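Local coordinates for protein putative oxidoreductase FAD-binding subunit (Sulfolobus tokodaii, PDB 4ZOH) that probably carries FAD as the flavoprotein subunit of a multi-subunit molybdopterin oxidoreductase, passing electrons between the flavin and the other redox centres, at residues Asp12-Ala17 and Leu160-Gln165; Arg28-Ala31 and Ser35-Pro38; Ser60-Asp65 and Tyr78-Ser83. All blocks are in the same frame, centred on the assembly; numbering follows the deposited sequence.

Contact 1: Asp12-Ala17 and Leu160-Gln165; sequences DNLNEA and LVTEIQ. With FAD (flavin-adenine dinucleotide), chain H.
L14, in the first turn of helix 14-23, meets L160 at the start of strand 160-167, methyl against methyl: CD1 of L14 lies 3.9 Å from CD1 of L160. The two side chains run alongside in opposite senses, and the other branch of L14, CD2, approaches CG2 of T162 at 4.3 Å. L14 reaches across because its CG is anti to the backbone N (chi1 -170°), beside the carbonyl carbon.

L160 lies between L14 and the adenine. Its CB lies 3.7 Å from N1A of the FAD base. At CG the chain forks: CD1 goes to L14, while CD2 touches the adenine, 3.5 Å from N1A and close to C2A as well. One leucine thus has one methyl on the helix and one on the base.

The next residue reads the adenine through its backbone. V161 O accepts a nearly straight hydrogen bond from N6A at 3.0 Å (N-H...O 170°), and V161 N gives a weak, bent one to N1A. The two bonds match the donor-acceptor edge of adenine.

On the helix side, N13 is the N-cap: its OD1 accepts a hydrogen bond from E16 N at 2.8 Å, the donor almost in line with the side-chain carbonyl, while E16 OE1 accepts from D12 N. Further along the strand, a classic beta bulge sets T162 and E163 opposite K131; T162 OG1 bonds to T133 OG1, and E163 forms a salt bridge with K131.

No hydrogen bond joins the two segments. Helix and strand are held by aliphatic contact alone, and the polar recognition goes to the adenine, whose N6A donor and N1A acceptor are both met by backbone atoms, so it depends little on the side chain, though a residue with an N-H is needed.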
loop_
_atom_site.group_PDB
_atom_site.type_symbol
_atom_site.label_atom_id
_atom_site.label_comp_id
_atom_site.label_asym_id
_atom_site.label_seq_id
_atom_site.Cartn_x
_atom_site.Cartn_y
_atom_site.Cartn_z
ATOM N N ASP B 12 -14.587 -39.211 7.620
ATOM C CA ASP B 12 -13.794 -40.214 6.886
ATOM C C ASP B 12 -14.562 -41.017 5.860
ATOM O O ASP B 12 -14.001 -41.421 4.850
ATOM C CB ASP B 12 -13.179 -41.205 7.856
ATOM C CG ASP B 12 -12.065 -40.599 8.683
ATOM O OD1 ASP B 12 -11.388 -39.664 8.176
ATOM O OD2 ASP B 12 -11.868 -41.076 9.842
ATOM N N ASN B 13 -15.842 -41.242 6.127
ATOM C CA ASN B 13 -16.682 -42.091 5.269
ATOM C C ASN B 13 -18.129 -41.784 5.552
ATOM O O ASN B 13 -18.449 -41.114 6.569
ATOM C CB ASN B 13 -16.447 -43.548 5.622
ATOM C CG ASN B 13 -16.523 -43.792 7.131
ATOM O OD1 ASN B 13 -17.499 -43.422 7.807
ATOM N ND2 ASN B 13 -15.464 -44.381 7.674
ATOM N N LEU B 14 -19.001 -42.330 4.691
ATOM C CA LEU B 14 -20.456 -42.134 4.759
ATOM C C LEU B 14 -21.045 -42.363 6.147
ATOM O O LEU B 14 -21.801 -41.507 6.690
ATOM C CB LEU B 14 -21.153 -43.043 3.732
ATOM C CG LEU B 14 -22.656 -42.802 3.509
ATOM C CD1 LEU B 14 -23.056 -41.325 3.355
ATOM C CD2 LEU B 14 -23.103 -43.606 2.289
ATOM N N ASN B 15 -20.703 -43.519 6.724
ATOM C CA ASN B 15 -21.191 -43.893 8.040
ATOM C C ASN B 15 -20.982 -42.729 9.028
ATOM O O ASN B 15 -21.937 -42.284 9.739
ATOM C CB ASN B 15 -20.482 -45.192 8.481
ATOM C CG ASN B 15 -20.916 -45.672 9.863
ATOM O OD1 ASN B 15 -22.063 -45.461 10.287
ATOM N ND2 ASN B 15 -19.995 -46.341 10.574
ATOM N N GLU B 16 -19.756 -42.184 9.024
ATOM C CA GLU B 16 -19.481 -41.061 9.911
ATOM C C GLU B 16 -20.369 -39.879 9.606
ATOM O O GLU B 16 -20.969 -39.284 10.545
ATOM C CB GLU B 16 -18.013 -40.662 9.859
ATOM C CG GLU B 16 -17.211 -41.224 11.003
ATOM C CD GLU B 16 -15.714 -41.158 10.773
ATOM O OE1 GLU B 16 -15.225 -40.199 10.121
ATOM O OE2 GLU B 16 -15.017 -42.074 11.266
ATOM N N ALA B 17 -20.472 -39.534 8.312
ATOM C CA ALA B 17 -21.344 -38.373 7.946
ATOM C C ALA B 17 -22.761 -38.539 8.518
ATOM O O ALA B 17 -23.278 -37.626 9.205
ATOM C CB ALA B 17 -21.378 -38.134 6.425
ATOM N N LEU B 160 -29.279 -39.212 3.863
ATOM C CA LEU B 160 -28.873 -38.589 2.642
ATOM C C LEU B 160 -29.400 -39.323 1.412
ATOM O O LEU B 160 -29.299 -40.533 1.329
ATOM C CB LEU B 160 -27.329 -38.569 2.552
ATOM C CG LEU B 160 -26.592 -37.736 3.638
ATOM C CD1 LEU B 160 -25.109 -38.039 3.576
ATOM C CD2 LEU B 160 -26.870 -36.238 3.525
ATOM N N VAL B 161 -29.835 -38.570 0.406
ATOM C CA VAL B 161 -29.895 -39.097 -0.949
ATOM C C VAL B 161 -28.558 -39.658 -1.421
ATOM O O VAL B 161 -27.520 -38.959 -1.433
ATOM C CB VAL B 161 -30.394 -38.008 -1.910
ATOM C CG1 VAL B 161 -30.510 -38.539 -3.351
ATOM C CG2 VAL B 161 -31.708 -37.447 -1.389
ATOM N N THR B 162 -28.553 -40.905 -1.868
ATOM C CA THR B 162 -27.319 -41.445 -2.372
ATOM C C THR B 162 -27.380 -41.756 -3.859
ATOM O O THR B 162 -26.291 -41.885 -4.524
ATOM C CB THR B 162 -26.887 -42.719 -1.602
ATOM O OG1 THR B 162 -27.995 -43.635 -1.504
ATOM C CG2 THR B 162 -26.424 -42.358 -0.216
ATOM N N GLU B 163 -28.616 -41.871 -4.383
ATOM C CA GLU B 163 -28.827 -42.364 -5.773
ATOM C C GLU B 163 -30.147 -41.963 -6.354
ATOM O O GLU B 163 -31.160 -41.921 -5.660
ATOM C CB GLU B 163 -28.674 -43.871 -5.865
ATOM C CG GLU B 163 -28.619 -44.451 -7.263
ATOM C CD GLU B 163 -28.451 -45.966 -7.187
ATOM O OE1 GLU B 163 -29.398 -46.648 -6.758
ATOM O OE2 GLU B 163 -27.375 -46.487 -7.529
ATOM N N ILE B 164 -30.104 -41.627 -7.632
ATOM C CA ILE B 164 -31.302 -41.384 -8.402
ATOM C C ILE B 164 -31.337 -42.484 -9.445
ATOM O O ILE B 164 -30.269 -42.794 -10.089
ATOM C CB ILE B 164 -31.343 -39.965 -9.067
ATOM C CG1 ILE B 164 -31.507 -38.840 -8.026
ATOM C CG2 ILE B 164 -32.589 -39.835 -9.954
ATOM C CD1 ILE B 164 -30.337 -38.632 -7.065
ATOM N N GLN B 165 -32.534 -43.100 -9.558
ATOM C CA GLN B 165 -32.843 -44.155 -10.607
ATOM C C GLN B 165 -33.925 -43.734 -11.596
ATOM O O GLN B 165 -34.974 -43.158 -11.229
ATOM C CB GLN B 165 -33.333 -45.415 -9.918
ATOM C CG GLN B 165 -32.270 -46.183 -9.136
ATOM C CD GLN B 165 -32.945 -47.058 -8.110
ATOM O OE1 GLN B 165 -34.068 -47.521 -8.348
ATOM N NE2 GLN B 165 -32.310 -47.253 -6.950
HETATM P PA FAD H . -25.895 -27.909 -2.093
HETATM O O1A FAD H . -26.034 -26.433 -2.253
HETATM O O2A FAD H . -24.649 -28.518 -1.610
HETATM O O5B FAD H . -27.016 -28.438 -1.141
HETATM C C5B FAD H . -28.392 -27.983 -1.315
HETATM C C4B FAD H . -29.324 -28.673 -0.173
HETATM O O4B FAD H . -29.262 -30.156 -0.200
HETATM C C3B FAD H . -28.752 -28.306 1.191
HETATM O O3B FAD H . -29.813 -28.086 2.087
HETATM C C2B FAD H . -27.864 -29.505 1.598
HETATM O O2B FAD H . -27.699 -29.665 3.013
HETATM C C1B FAD H . -28.651 -30.659 1.079
HETATM N N9A FAD H . -27.995 -31.778 0.412
HETATM C C8A FAD H . -27.056 -31.757 -0.531
HETATM N N7A FAD H . -26.804 -33.024 -0.935
HETATM C C5A FAD H . -27.618 -33.844 -0.227
HETATM C C6A FAD H . -27.834 -35.238 -0.211
HETATM N N6A FAD H . -27.130 -35.988 -1.055
HETATM N N1A FAD H . -28.730 -35.765 0.644
HETATM C C2A FAD H . -29.496 -34.986 1.451
HETATM N N3A FAD H . -29.307 -33.662 1.461
HETATM C C4A FAD H . -28.381 -33.059 0.631
HETATM N N1 FAD H . -30.825 -24.900 -10.528
HETATM C C2 FAD H . -31.746 -25.217 -11.522
HETATM O O2 FAD H . -32.433 -26.210 -11.397
HETATM N N3 FAD H . -31.882 -24.434 -12.629
HETATM C C4 FAD H . -31.139 -23.311 -12.779
HETATM O O4 FAD H . -31.270 -22.665 -13.824
HETATM C C4X FAD H . -30.223 -22.956 -11.766
HETATM N N5 FAD H . -29.461 -21.819 -11.918
HETATM C C5X FAD H . -28.557 -21.462 -10.873
HETATM C C6 FAD H . -27.841 -20.278 -11.011
HETATM C C7 FAD H . -26.917 -19.905 -10.023
HETATM C C7M FAD H . -26.154 -18.581 -10.249
HETATM C C8 FAD H . -26.745 -20.713 -8.879
HETATM C C8M FAD H . -25.769 -20.351 -7.727
HETATM C C9 FAD H . -27.507 -21.884 -8.715
HETATM C C9A FAD H . -28.396 -22.266 -9.723
HETATM N N10 FAD H . -29.180 -23.435 -9.607
HETATM C C10 FAD H . -30.074 -23.754 -10.647
HETATM C "C1'" FAD H . -29.093 -24.320 -8.450
HETATM C "C2'" FAD H . -27.995 -25.383 -8.642
HETATM O "O2'" FAD H . -28.477 -26.348 -9.600
HETATM C "C3'" FAD H . -27.573 -26.057 -7.307
HETATM O "O3'" FAD H . -26.351 -26.738 -7.599
HETATM C "C4'" FAD H . -28.585 -27.063 -6.784
HETATM O "O4'" FAD H . -29.854 -26.415 -6.694
HETATM C "C5'" FAD H . -28.192 -27.623 -5.400
HETATM O "O5'" FAD H . -27.234 -28.682 -5.664
HETATM P P FAD H . -25.834 -28.673 -4.940
HETATM O O1P FAD H . -25.183 -29.993 -5.189
HETATM O O2P FAD H . -25.066 -27.462 -5.310
HETATM O O3P FAD H . -26.360 -28.634 -3.452
#

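Contact 2: Arg28-Ala31 and Ser35-Pro38. With FAD (flavin-adenine dinucleotide), chain H.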
loop_
_atom_site.group_PDB
_atom_site.type_symbol
_atom_site.label_atom_id
_atom_site.label_comp_id
_atom_site.label_asym_id
_atom_site.label_seq_id
_atom_site.Cartn_x
_atom_site.Cartn_y
_atom_site.Cartn_z
ATOM N N ARG B 28 -26.110 -29.226 8.314
ATOM C CA ARG B 28 -26.502 -29.407 6.894
ATOM C C ARG B 28 -25.334 -30.045 6.143
ATOM O O ARG B 28 -24.186 -29.620 6.325
ATOM C CB ARG B 28 -26.884 -28.044 6.255
ATOM C CG ARG B 28 -28.261 -27.502 6.636
ATOM C CD ARG B 28 -29.326 -28.279 5.879
ATOM N NE ARG B 28 -30.466 -28.627 6.713
ATOM C CZ ARG B 28 -31.679 -28.067 6.609
ATOM N NH1 ARG B 28 -31.917 -27.128 5.698
ATOM N NH2 ARG B 28 -32.676 -28.449 7.408
ATOM N N PRO B 29 -25.593 -31.070 5.305
ATOM C CA PRO B 29 -24.479 -31.534 4.492
ATOM C C PRO B 29 -24.194 -30.623 3.281
ATOM O O PRO B 29 -25.117 -29.934 2.785
ATOM C CB PRO B 29 -24.954 -32.895 4.015
ATOM C CG PRO B 29 -26.428 -32.755 3.957
ATOM C CD PRO B 29 -26.788 -31.919 5.134
ATOM N N LEU B 30 -22.953 -30.658 2.790
ATOM C CA LEU B 30 -22.497 -29.792 1.675
ATOM C C LEU B 30 -22.136 -30.670 0.528
ATOM O O LEU B 30 -21.229 -31.471 0.652
ATOM C CB LEU B 30 -21.251 -28.972 2.067
ATOM C CG LEU B 30 -20.414 -28.225 0.977
ATOM C CD1 LEU B 30 -21.259 -27.149 0.269
ATOM C CD2 LEU B 30 -19.125 -27.604 1.572
ATOM N N ALA B 31 -22.811 -30.486 -0.607
ATOM C CA ALA B 31 -22.431 -31.129 -1.854
ATOM C C ALA B 31 -21.737 -30.109 -2.779
ATOM O O ALA B 31 -20.586 -29.705 -2.511
ATOM C CB ALA B 31 -23.648 -31.762 -2.529
ATOM N N SER B 35 -26.570 -24.121 -3.796
ATOM C CA SER B 35 -27.770 -23.617 -3.204
ATOM C C SER B 35 -27.525 -23.397 -1.729
ATOM O O SER B 35 -27.969 -22.383 -1.203
ATOM C CB SER B 35 -28.969 -24.585 -3.451
ATOM O OG SER B 35 -29.378 -24.491 -4.815
ATOM N N LEU B 36 -26.784 -24.295 -1.071
ATOM C CA LEU B 36 -26.460 -24.081 0.347
ATOM C C LEU B 36 -25.617 -22.788 0.588
ATOM O O LEU B 36 -25.955 -21.952 1.409
ATOM C CB LEU B 36 -25.815 -25.309 0.943
ATOM C CG LEU B 36 -25.409 -25.320 2.433
ATOM C CD1 LEU B 36 -26.578 -25.295 3.432
ATOM C CD2 LEU B 36 -24.540 -26.569 2.624
ATOM N N ILE B 37 -24.542 -22.606 -0.172
ATOM C CA ILE B 37 -23.640 -21.479 0.116
ATOM C C ILE B 37 -24.327 -20.132 -0.156
ATOM O O ILE B 37 -24.247 -19.245 0.685
ATOM C CB ILE B 37 -22.260 -21.650 -0.517
ATOM C CG1 ILE B 37 -21.533 -22.784 0.211
ATOM C CG2 ILE B 37 -21.412 -20.395 -0.330
ATOM C CD1 ILE B 37 -20.342 -23.352 -0.556
ATOM N N PRO B 38 -25.067 -20.004 -1.291
ATOM C CA PRO B 38 -25.780 -18.742 -1.523
ATOM C C PRO B 38 -26.754 -18.403 -0.356
ATOM O O PRO B 38 -26.885 -17.244 0.009
ATOM C CB PRO B 38 -26.512 -18.999 -2.867
ATOM C CG PRO B 38 -25.622 -20.033 -3.555
ATOM C CD PRO B 38 -25.172 -20.926 -2.456
HETATM P PA FAD H . -25.895 -27.909 -2.093
HETATM O O1A FAD H . -26.034 -26.433 -2.253
HETATM O O2A FAD H . -24.649 -28.518 -1.610
HETATM O O5B FAD H . -27.016 -28.438 -1.141
HETATM C C5B FAD H . -28.392 -27.983 -1.315
HETATM C C4B FAD H . -29.324 -28.673 -0.173
HETATM O O4B FAD H . -29.262 -30.156 -0.200
HETATM C C3B FAD H . -28.752 -28.306 1.191
HETATM O O3B FAD H . -29.813 -28.086 2.087
HETATM C C2B FAD H . -27.864 -29.505 1.598
HETATM O O2B FAD H . -27.699 -29.665 3.013
HETATM C C1B FAD H . -28.651 -30.659 1.079
HETATM N N9A FAD H . -27.995 -31.778 0.412
HETATM C C8A FAD H . -27.056 -31.757 -0.531
HETATM N N7A FAD H . -26.804 -33.024 -0.935
HETATM C C5A FAD H . -27.618 -33.844 -0.227
HETATM C C6A FAD H . -27.834 -35.238 -0.211
HETATM N N6A FAD H . -27.130 -35.988 -1.055
HETATM N N1A FAD H . -28.730 -35.765 0.644
HETATM C C2A FAD H . -29.496 -34.986 1.451
HETATM N N3A FAD H . -29.307 -33.662 1.461
HETATM C C4A FAD H . -28.381 -33.059 0.631
HETATM N N1 FAD H . -30.825 -24.900 -10.528
HETATM C C2 FAD H . -31.746 -25.217 -11.522
HETATM O O2 FAD H . -32.433 -26.210 -11.397
HETATM N N3 FAD H . -31.882 -24.434 -12.629
HETATM C C4 FAD H . -31.139 -23.311 -12.779
HETATM O O4 FAD H . -31.270 -22.665 -13.824
HETATM C C4X FAD H . -30.223 -22.956 -11.766
HETATM N N5 FAD H . -29.461 -21.819 -11.918
HETATM C C5X FAD H . -28.557 -21.462 -10.873
HETATM C C6 FAD H . -27.841 -20.278 -11.011
HETATM C C7 FAD H . -26.917 -19.905 -10.023
HETATM C C7M FAD H . -26.154 -18.581 -10.249
HETATM C C8 FAD H . -26.745 -20.713 -8.879
HETATM C C8M FAD H . -25.769 -20.351 -7.727
HETATM C C9 FAD H . -27.507 -21.884 -8.715
HETATM C C9A FAD H . -28.396 -22.266 -9.723
HETATM N N10 FAD H . -29.180 -23.435 -9.607
HETATM C C10 FAD H . -30.074 -23.754 -10.647
HETATM C "C1'" FAD H . -29.093 -24.320 -8.450
HETATM C "C2'" FAD H . -27.995 -25.383 -8.642
HETATM O "O2'" FAD H . -28.477 -26.348 -9.600
HETATM C "C3'" FAD H . -27.573 -26.057 -7.307
HETATM O "O3'" FAD H . -26.351 -26.738 -7.599
HETATM C "C4'" FAD H . -28.585 -27.063 -6.784
HETATM O "O4'" FAD H . -29.854 -26.415 -6.694
HETATM C "C5'" FAD H . -28.192 -27.623 -5.400
HETATM O "O5'" FAD H . -27.234 -28.682 -5.664
HETATM P P FAD H . -25.834 -28.673 -4.940
HETATM O O1P FAD H . -25.183 -29.993 -5.189
HETATM O O2P FAD H . -25.066 -27.462 -5.310
HETATM O O3P FAD H . -26.360 -28.634 -3.452
#
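R28 opens strand 28-30 with its CB 4.0 Å from CD1 of L36. The chain then bends at chi2 and chi3, and the guanidinium end departs from L36; CD passes the ribose hydroxyls of FAD, with O2B at 3.6 Å.

The CB of P29 points away from the helix, yet its carbonyl oxygen bonds to the ribose and is also touched by L36. P29 O accepts a hydrogen bond from the ribose hydroxyl O2B at 2.6 Å, and CD2 of L36 rests in contact 3.4 Å from the same oxygen.

L30 supplies the apolar middle. Its CG is anti to the backbone N (chi1 167°), which brings CD1 within 4.0 Å of I37 CD1 and also against CD2 of L36, whose side chain it crosses at about a right angle.

Just past the strand, A31 N bonds to phosphate oxygen O2A. The other non-bridging oxygen on PA, O1A, is gripped by two backbone N-H groups at the helix start: S35 N, and L36 N at 2.6 Å in an almost straight bond (176°). The amino end of helix 36-41 would probably stabilise the negative charge there. S35 OG pairs with ribityl O4' at 2.7 Å.

Strand 28-30, helix 36-41 and strand 49-52 form a beta-alpha-beta unit. Strand 28-30 bonds through its backbone to strand 49-52, and I50 of that strand packs against R28, L30 and L36.

Contact 3: Ser60-Asp65 and Tyr78-Ser83; sequences SYITKD and YNISKS
Strand 62-64 runs past helix 77-81 with I62 and I80 nearest, their CA atoms 7.6 Å apart. The strand is an outermost one of the five-stranded antiparallel sheet in the FAD-binding domain, and the contact packs the helix over the sheet beside this outer strand.

I62 carries the apolar part. Its CD1 meets CG1 of I80 at 4.1 Å, the two side chains crossing at about a right angle, while its CG1 lies 3.7 Å from OG of S83. I71 of strand 68-72 touches both isoleucines.

S83 OG reaches back to I80 O, donating a hydrogen bond of 3.1 Å; chi1 of 77° sets OG between the backbone N and the carbonyl carbon. S83 N bonds to the same oxygen, both donors approaching from one face of the carbonyl plane. With an alanine here the backbone bond stays, but I80 O would probably lose one of its donors, keeping S83 N and the hydroxyl of S89, and a small gap would open beside I62 CG1.

One water links S60 and N79: it accepts from ND2 of N79 at 2.6 Å and is hydrogen-bonded to OG of S60 at 3.0 Å.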
loop_
_atom_site.group_PDB
_atom_site.type_symbol
_atom_site.label_atom_id
_atom_site.label_comp_id
_atom_site.label_asym_id
_atom_site.label_seq_id
_atom_site.Cartn_x
_atom_site.Cartn_y
_atom_site.Cartn_z
ATOM N N SER B 60 -20.430 -40.498 -6.870
ATOM C CA SER B 60 -20.533 -39.882 -8.146
ATOM C C SER B 60 -20.348 -40.945 -9.230
ATOM O O SER B 60 -19.279 -41.545 -9.321
ATOM C CB SER B 60 -19.501 -38.763 -8.250
ATOM O OG SER B 60 -19.437 -38.373 -9.587
ATOM N N TYR B 61 -21.382 -41.190 -10.037
ATOM C CA TYR B 61 -21.357 -42.273 -11.061
ATOM C C TYR B 61 -22.620 -42.319 -11.926
ATOM O O TYR B 61 -23.687 -42.023 -11.433
ATOM C CB TYR B 61 -21.163 -43.625 -10.380
ATOM C CG TYR B 61 -22.234 -43.948 -9.368
ATOM C CD1 TYR B 61 -23.441 -44.535 -9.773
ATOM C CD2 TYR B 61 -22.052 -43.716 -7.994
ATOM C CE1 TYR B 61 -24.458 -44.831 -8.849
ATOM C CE2 TYR B 61 -23.066 -44.051 -7.054
ATOM C CZ TYR B 61 -24.270 -44.610 -7.517
ATOM O OH TYR B 61 -25.311 -44.950 -6.662
ATOM N N ILE B 62 -22.488 -42.652 -13.206
ATOM C CA ILE B 62 -23.674 -42.983 -14.061
ATOM C C ILE B 62 -23.590 -44.484 -14.372
ATOM O O ILE B 62 -22.662 -44.901 -15.024
ATOM C CB ILE B 62 -23.735 -42.206 -15.433
ATOM C CG1 ILE B 62 -23.712 -40.654 -15.300
ATOM C CG2 ILE B 62 -24.937 -42.652 -16.255
ATOM C CD1 ILE B 62 -24.651 -40.135 -14.240
ATOM N N THR B 63 -24.525 -45.294 -13.880
ATOM C CA THR B 63 -24.493 -46.725 -14.200
ATOM C C THR B 63 -25.801 -47.161 -14.900
ATOM O O THR B 63 -26.881 -46.913 -14.383
ATOM C CB THR B 63 -24.258 -47.595 -12.936
ATOM O OG1 THR B 63 -23.066 -47.153 -12.299
ATOM C CG2 THR B 63 -24.044 -49.051 -13.295
ATOM N N LYS B 64 -25.664 -47.816 -16.055
ATOM C CA LYS B 64 -26.756 -48.527 -16.733
ATOM C C LYS B 64 -26.819 -49.975 -16.238
ATOM O O LYS B 64 -25.965 -50.779 -16.563
ATOM C CB LYS B 64 -26.568 -48.471 -18.250
ATOM C CG LYS B 64 -27.821 -48.685 -19.087
ATOM C CD LYS B 64 -27.437 -48.430 -20.540
ATOM C CE LYS B 64 -28.525 -48.815 -21.540
ATOM N NZ LYS B 64 -28.511 -47.884 -22.710
ATOM N N ASP B 65 -27.843 -50.261 -15.439
ATOM C CA ASP B 65 -28.015 -51.499 -14.673
ATOM C C ASP B 65 -29.315 -52.175 -15.156
ATOM O O ASP B 65 -30.384 -52.029 -14.546
ATOM C CB ASP B 65 -28.062 -51.141 -13.163
ATOM C CG ASP B 65 -28.076 -52.375 -12.212
ATOM O OD1 ASP B 65 -28.121 -52.143 -10.975
ATOM O OD2 ASP B 65 -28.045 -53.548 -12.652
ATOM N N TYR B 78 -22.835 -31.138 -14.944
ATOM C CA TYR B 78 -21.977 -31.200 -16.133
ATOM C C TYR B 78 -21.852 -32.653 -16.596
ATOM O O TYR B 78 -21.968 -32.933 -17.796
ATOM C CB TYR B 78 -20.577 -30.586 -15.894
ATOM C CG TYR B 78 -19.599 -30.820 -17.040
ATOM C CD1 TYR B 78 -19.540 -29.946 -18.112
ATOM C CD2 TYR B 78 -18.706 -31.919 -17.028
ATOM C CE1 TYR B 78 -18.635 -30.137 -19.142
ATOM C CE2 TYR B 78 -17.785 -32.129 -18.067
ATOM C CZ TYR B 78 -17.755 -31.229 -19.110
ATOM O OH TYR B 78 -16.850 -31.382 -20.123
ATOM N N ASN B 79 -21.594 -33.556 -15.651
ATOM C CA ASN B 79 -21.334 -34.970 -16.036
ATOM C C ASN B 79 -22.611 -35.655 -16.539
ATOM O O ASN B 79 -22.571 -36.327 -17.520
ATOM C CB ASN B 79 -20.716 -35.776 -14.884
ATOM C CG ASN B 79 -19.252 -35.447 -14.668
ATOM O OD1 ASN B 79 -18.508 -35.173 -15.592
ATOM N ND2 ASN B 79 -18.840 -35.489 -13.428
ATOM N N ILE B 80 -23.721 -35.411 -15.876
ATOM C CA ILE B 80 -25.035 -35.874 -16.356
ATOM C C ILE B 80 -25.291 -35.338 -17.773
ATOM O O ILE B 80 -25.661 -36.088 -18.662
ATOM C CB ILE B 80 -26.143 -35.474 -15.371
ATOM C CG1 ILE B 80 -25.894 -36.189 -14.055
ATOM C CG2 ILE B 80 -27.526 -35.762 -15.974
ATOM C CD1 ILE B 80 -26.765 -35.793 -12.848
ATOM N N SER B 81 -24.987 -34.076 -18.010
ATOM C CA SER B 81 -25.215 -33.470 -19.320
ATOM C C SER B 81 -24.399 -34.132 -20.415
ATOM O O SER B 81 -24.728 -33.999 -21.607
ATOM C CB SER B 81 -25.041 -31.950 -19.247
ATOM O OG SER B 81 -23.731 -31.549 -19.526
ATOM N N LYS B 82 -23.376 -34.904 -20.025
ATOM C CA LYS B 82 -22.425 -35.422 -21.004
ATOM C C LYS B 82 -22.644 -36.889 -21.216
ATOM O O LYS B 82 -21.977 -37.482 -22.056
ATOM C CB LYS B 82 -20.952 -35.226 -20.564
ATOM C CG LYS B 82 -20.427 -33.805 -20.566
ATOM C CD LYS B 82 -20.437 -33.298 -21.978
ATOM C CE LYS B 82 -20.060 -31.841 -21.999
ATOM N NZ LYS B 82 -20.085 -31.296 -23.391
ATOM N N SER B 83 -23.619 -37.461 -20.526
ATOM C CA SER B 83 -23.756 -38.898 -20.504
ATOM C C SER B 83 -24.970 -39.567 -21.233
ATOM O O SER B 83 -25.331 -40.727 -20.957
ATOM C CB SER B 83 -23.642 -39.353 -19.076
ATOM O OG SER B 83 -24.828 -39.079 -18.435
HETATM O O HOH W 1 -19.872 -35.766 -11.091
#

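Contacts 1 and 2 are buried and share FAD: contact 1 reads the adenine, contact 2 the ribose, phosphate and ribityl groups, and they touch where L160 CD2 packs on P29 CG at 3.5 Å. Contact 3 is only partly buried and does not touch FAD. It shares a sheet with contact 1, since strands 62-64 and 160-167 both flank strand 68-72, and Y61 OH probably hydrogen-bonds to E163 OE2. Contacts 2 and 3 stay about 10 Å apart at their nearest atoms. All three pair a helix with a strand through aliphatic groups; the polar work goes to FAD in the first two, to water and the I80 carbonyl in the third.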